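Local coordinates for aspartate aminotransferase (Leishmania major, PDB 4H51), which probably transfers the amino group of aspartate to 2-oxoglutarate with the help of pyridoxal 5'-phosphate, working as a homodimer, at residues I184-L195 against L218-D229. Sequence-based numbering, arbitrary orientation.
Sequences ILAAPDGSVFIL and LMLAKHHQVFFD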
loop_
_atom_site.group_PDB
_atom_site.type_symbol
_atom_site.label_atom_id
_atom_site.label_comp_id
_atom_site.label_asym_id
_atom_site.label_seq_id
_atom_site.Cartn_x
_atom_site.Cartn_y
_atom_site.Cartn_z
ATOM N N ILE B 184 12.959 27.965 11.925
ATOM C CA ILE B 184 13.960 27.256 11.101
ATOM C C ILE B 184 15.329 27.466 11.725
ATOM O O ILE B 184 16.098 26.561 11.835
ATOM C CB ILE B 184 13.931 27.746 9.620
ATOM C CG1 ILE B 184 12.613 27.351 8.948
ATOM C CG2 ILE B 184 15.093 27.175 8.766
ATOM C CD1 ILE B 184 12.334 28.140 7.657
ATOM N N LEU B 185 15.606 28.699 12.130
ATOM C CA LEU B 185 16.915 29.045 12.681
ATOM C C LEU B 185 17.089 28.482 14.117
ATOM O O LEU B 185 18.200 28.106 14.521
ATOM C CB LEU B 185 17.118 30.579 12.614
ATOM C CG LEU B 185 17.530 31.178 11.242
ATOM C CD1 LEU B 185 17.524 32.706 11.287
ATOM C CD2 LEU B 185 18.895 30.630 10.891
ATOM N N ALA B 186 16.004 28.462 14.891
ATOM C CA ALA B 186 16.049 28.035 16.296
ATOM C C ALA B 186 16.198 26.510 16.424
ATOM O O ALA B 186 16.720 25.995 17.402
ATOM C CB ALA B 186 14.810 28.521 17.051
ATOM N N ALA B 187 15.778 25.789 15.408
ATOM C CA ALA B 187 15.965 24.357 15.363
ATOM C C ALA B 187 17.434 24.021 15.356
ATOM O O ALA B 187 18.250 24.730 14.775
ATOM C CB ALA B 187 15.299 23.795 14.134
ATOM N N PRO B 188 17.792 22.917 15.995
ATOM C CA PRO B 188 19.177 22.484 15.917
ATOM C C PRO B 188 19.533 22.155 14.488
ATOM O O PRO B 188 18.663 21.740 13.717
ATOM C CB PRO B 188 19.217 21.200 16.765
ATOM C CG PRO B 188 17.807 20.786 16.898
ATOM C CD PRO B 188 16.951 22.001 16.770
ATOM N N ASP B 189 20.791 22.366 14.127
ATOM C CA ASP B 189 21.253 22.015 12.796
ATOM C C ASP B 189 20.964 20.561 12.536
ATOM O O ASP B 189 21.025 19.736 13.446
ATOM C CB ASP B 189 22.753 22.186 12.674
ATOM C CG ASP B 189 23.193 23.626 12.560
ATOM O OD1 ASP B 189 22.480 24.562 12.923
ATOM O OD2 ASP B 189 24.325 23.820 12.118
ATOM N N GLY B 190 20.657 20.236 11.286
ATOM C CA GLY B 190 20.363 18.877 10.908
ATOM C C GLY B 190 19.020 18.359 11.412
ATOM O O GLY B 190 18.933 17.205 11.779
ATOM N N SER B 191 18.006 19.207 11.463
ATOM C CA SER B 191 16.644 18.776 11.716
ATOM C C SER B 191 15.928 18.444 10.387
ATOM O O SER B 191 16.449 18.720 9.292
ATOM C CB SER B 191 15.860 19.835 12.446
ATOM O OG SER B 191 16.431 20.127 13.709
ATOM N N VAL B 192 14.783 17.783 10.475
ATOM C CA VAL B 192 13.972 17.469 9.312
ATOM C C VAL B 192 12.778 18.411 9.212
ATOM O O VAL B 192 12.091 18.616 10.219
ATOM C CB VAL B 192 13.459 16.041 9.370
ATOM C CG1 VAL B 192 12.711 15.725 8.060
ATOM C CG2 VAL B 192 14.610 15.065 9.546
ATOM N N PHE B 193 12.539 19.000 8.036
ATOM C CA PHE B 193 11.387 19.870 7.822
ATOM C C PHE B 193 10.522 19.314 6.717
ATOM O O PHE B 193 10.994 19.160 5.573
ATOM C CB PHE B 193 11.809 21.274 7.444
ATOM C CG PHE B 193 12.249 22.090 8.611
ATOM C CD1 PHE B 193 13.480 21.844 9.216
ATOM C CD2 PHE B 193 11.406 23.018 9.172
ATOM C CE1 PHE B 193 13.872 22.573 10.317
ATOM C CE2 PHE B 193 11.798 23.732 10.271
ATOM C CZ PHE B 193 13.033 23.483 10.867
ATOM N N ILE B 194 9.256 19.050 7.051
ATOM C CA ILE B 194 8.231 18.717 6.041
ATOM C C ILE B 194 7.590 20.017 5.560
ATOM O O ILE B 194 6.911 20.698 6.314
ATOM C CB ILE B 194 7.221 17.722 6.585
ATOM C CG1 ILE B 194 7.934 16.419 6.972
ATOM C CG2 ILE B 194 6.090 17.468 5.571
ATOM C CD1 ILE B 194 7.007 15.311 7.440
ATOM N N LEU B 195 7.827 20.317 4.279
ATOM C CA LEU B 195 7.311 21.477 3.558
ATOM C C LEU B 195 6.296 21.113 2.491
ATOM O O LEU B 195 6.499 20.199 1.734
ATOM C CB LEU B 195 8.467 22.188 2.907
ATOM C CG LEU B 195 9.629 22.575 3.857
ATOM C CD1 LEU B 195 10.699 23.203 3.000
ATOM C CD2 LEU B 195 9.148 23.545 4.986
ATOM N N LEU B 218 18.161 29.303 4.302
ATOM C CA LEU B 218 18.144 28.892 5.710
ATOM C C LEU B 218 18.302 27.382 5.860
ATOM O O LEU B 218 19.009 26.910 6.778
ATOM C CB LEU B 218 16.826 29.310 6.358
ATOM C CG LEU B 218 16.613 30.807 6.483
ATOM C CD1 LEU B 218 15.315 31.044 7.218
ATOM C CD2 LEU B 218 17.771 31.463 7.232
ATOM N N MET B 219 17.662 26.606 4.984
ATOM C CA MET B 219 17.802 25.138 5.054
ATOM C C MET B 219 19.237 24.695 4.767
ATOM O O MET B 219 19.733 23.719 5.354
ATOM C CB MET B 219 16.845 24.413 4.068
ATOM C CG MET B 219 15.361 24.712 4.343
ATOM S SD MET B 219 14.873 23.893 5.866
ATOM C CE MET B 219 13.301 24.707 6.185
ATOM N N LEU B 220 19.914 25.410 3.864
ATOM C CA LEU B 220 21.289 25.094 3.545
ATOM C C LEU B 220 22.188 25.517 4.703
ATOM O O LEU B 220 23.029 24.752 5.115
ATOM C CB LEU B 220 21.741 25.775 2.242
ATOM C CG LEU B 220 21.214 25.177 0.953
ATOM C CD1 LEU B 220 21.084 26.238 -0.158
ATOM C CD2 LEU B 220 22.074 23.976 0.492
ATOM N N ALA B 221 21.972 26.696 5.266
ATOM C CA ALA B 221 22.815 27.219 6.347
ATOM C C ALA B 221 22.776 26.342 7.585
ATOM O O ALA B 221 23.791 26.160 8.259
ATOM C CB ALA B 221 22.395 28.648 6.710
ATOM N N LYS B 222 21.594 25.799 7.850
ATOM C CA LYS B 222 21.329 24.991 9.033
ATOM C C LYS B 222 21.552 23.498 8.767
ATOM O O LYS B 222 21.464 22.697 9.696
ATOM C CB LYS B 222 19.898 25.237 9.534
ATOM C CG LYS B 222 19.659 26.637 10.117
ATOM C CD LYS B 222 20.320 26.810 11.476
ATOM C CE LYS B 222 19.582 25.978 12.510
ATOM N NZ LYS B 222 20.327 26.006 13.821
ATOM N N HIS B 223 21.853 23.134 7.511
ATOM C CA HIS B 223 22.051 21.736 7.113
ATOM C C HIS B 223 20.863 20.887 7.468
ATOM O O HIS B 223 20.986 19.706 7.842
ATOM C CB HIS B 223 23.315 21.184 7.742
ATOM C CG HIS B 223 24.487 22.156 7.698
ATOM N ND1 HIS B 223 25.270 22.298 6.613
ATOM C CD2 HIS B 223 24.933 23.082 8.631
ATOM C CE1 HIS B 223 26.215 23.221 6.851
ATOM N NE2 HIS B 223 26.006 23.728 8.084
ATOM N N HIS B 224 19.678 21.471 7.329
ATOM C CA HIS B 224 18.442 20.718 7.531
ATOM C C HIS B 224 18.140 19.794 6.393
ATOM O O HIS B 224 18.484 20.055 5.228
ATOM C CB HIS B 224 17.262 21.671 7.721
ATOM C CG HIS B 224 17.321 22.516 8.979
ATOM N ND1 HIS B 224 17.691 22.017 10.156
ATOM C CD2 HIS B 224 16.890 23.839 9.218
ATOM C CE1 HIS B 224 17.560 22.979 11.111
ATOM N NE2 HIS B 224 17.051 24.093 10.523
ATOM N N GLN B 225 17.458 18.701 6.705
ATOM C CA GLN B 225 16.855 17.863 5.659
ATOM C C GLN B 225 15.517 18.433 5.254
ATOM O O GLN B 225 14.600 18.626 6.106
ATOM C CB GLN B 225 16.642 16.437 6.144
ATOM C CG GLN B 225 15.954 15.515 5.130
ATOM C CD GLN B 225 16.827 15.183 3.938
ATOM O OE1 GLN B 225 18.009 14.804 4.093
ATOM N NE2 GLN B 225 16.277 15.354 2.719
ATOM N N VAL B 226 15.366 18.647 3.956
ATOM C CA VAL B 226 14.044 19.044 3.397
ATOM C C VAL B 226 13.281 17.822 2.882
ATOM O O VAL B 226 13.787 17.050 2.057
ATOM C CB VAL B 226 14.203 20.097 2.273
ATOM C CG1 VAL B 226 12.890 20.383 1.581
ATOM C CG2 VAL B 226 14.809 21.413 2.810
ATOM N N PHE B 227 12.032 17.701 3.304
ATOM C CA PHE B 227 11.080 16.693 2.810
ATOM C C PHE B 227 9.840 17.413 2.271
ATOM O O PHE B 227 9.010 17.882 3.021
ATOM C CB PHE B 227 10.712 15.734 3.948
ATOM C CG PHE B 227 9.957 14.497 3.548
ATOM C CD1 PHE B 227 9.707 14.174 2.252
ATOM C CD2 PHE B 227 9.533 13.615 4.547
ATOM C CE1 PHE B 227 9.041 13.011 1.893
ATOM C CE2 PHE B 227 8.879 12.448 4.223
ATOM C CZ PHE B 227 8.626 12.131 2.887
ATOM N N PHE B 228 9.726 17.505 0.956
ATOM C CA PHE B 228 8.576 18.116 0.301
ATOM C C PHE B 228 7.427 17.133 0.213
ATOM O O PHE B 228 7.598 15.974 -0.172
ATOM C CB PHE B 228 8.921 18.617 -1.113
ATOM C CG PHE B 228 9.568 19.974 -1.157
ATOM C CD1 PHE B 228 8.857 21.107 -0.757
ATOM C CD2 PHE B 228 10.852 20.148 -1.672
ATOM C CE1 PHE B 228 9.446 22.364 -0.841
ATOM C CE2 PHE B 228 11.438 21.377 -1.739
ATOM C CZ PHE B 228 10.730 22.501 -1.284
ATOM N N ASP B 229 6.244 17.602 0.574
ATOM C CA ASP B 229 5.013 16.872 0.364
ATOM C C ASP B 229 4.375 17.579 -0.829
ATOM O O ASP B 229 4.011 18.771 -0.729
ATOM C CB ASP B 229 4.111 16.965 1.600
ATOM C CG ASP B 229 2.868 16.094 1.505
ATOM O OD1 ASP B 229 2.499 15.734 0.355
ATOM O OD2 ASP B 229 2.247 15.787 2.562
HETATM O O HOH W 1 24.918 26.378 10.864
#
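Strands 192-195 and 225-229 run parallel with their axes 4.6 Å apart, and five backbone hydrogen bonds, from Gln225 N to Ser191 O through Asp229 N to Leu195 O, pair them inside the large mixed sheet of this class I aminotransferase. They are neighbouring strands of a beta-alpha-beta crossover whose helix, 209-221, packs beside helix 177-186 on one side of the sheet. Between that layer and the strands, Met219 bends at chi2 (-71°) and lays CE over one face of the Phe193 ring, 3.7 Å from CG, a CH-pi contact; its SD lies obliquely to the ring, a Met-aromatic contact, and Ile184 CD1 meets the CE methyl. Phe193 CE1 in turn sits over the centre of the His224 imidazole, the two planes inclined at 45°, while Tyr141 stacks on Phe193.

The imidazole is gripped by both nitrogens. NE2 of His224 donates an almost straight bond of 3.0 Å to Ile184 O in the last turn of its helix, within the ring plane, and ND1 accepts from Ser191 N, a pairing that fixes the ring's rotation and is consistent with a proton on NE2 and none on ND1. Lys222 CB lies against the rim of the face opposite Phe193. Farther along, Leu195 CD1 touches Val226 CG1, and Asp229 OD2 is hydrogen-bonded to His150 NE2.

Where both chains leave their helices, Lys222 folds back at chi2 and chi3, both near -70°, and crosses Asp189 at about a right angle. Its ammonium bonds to the carbonyl O of Leu185 in the last turn of helix 177-186, from above the carbonyl plane, and to that of Ala187 just beyond it, and forms a salt bridge of 2.7 Å between NZ and Asp189 OD1. The other carboxylate oxygen, Asp189 OD2, takes a hydrogen bond from a water that also donates to Ala221 O.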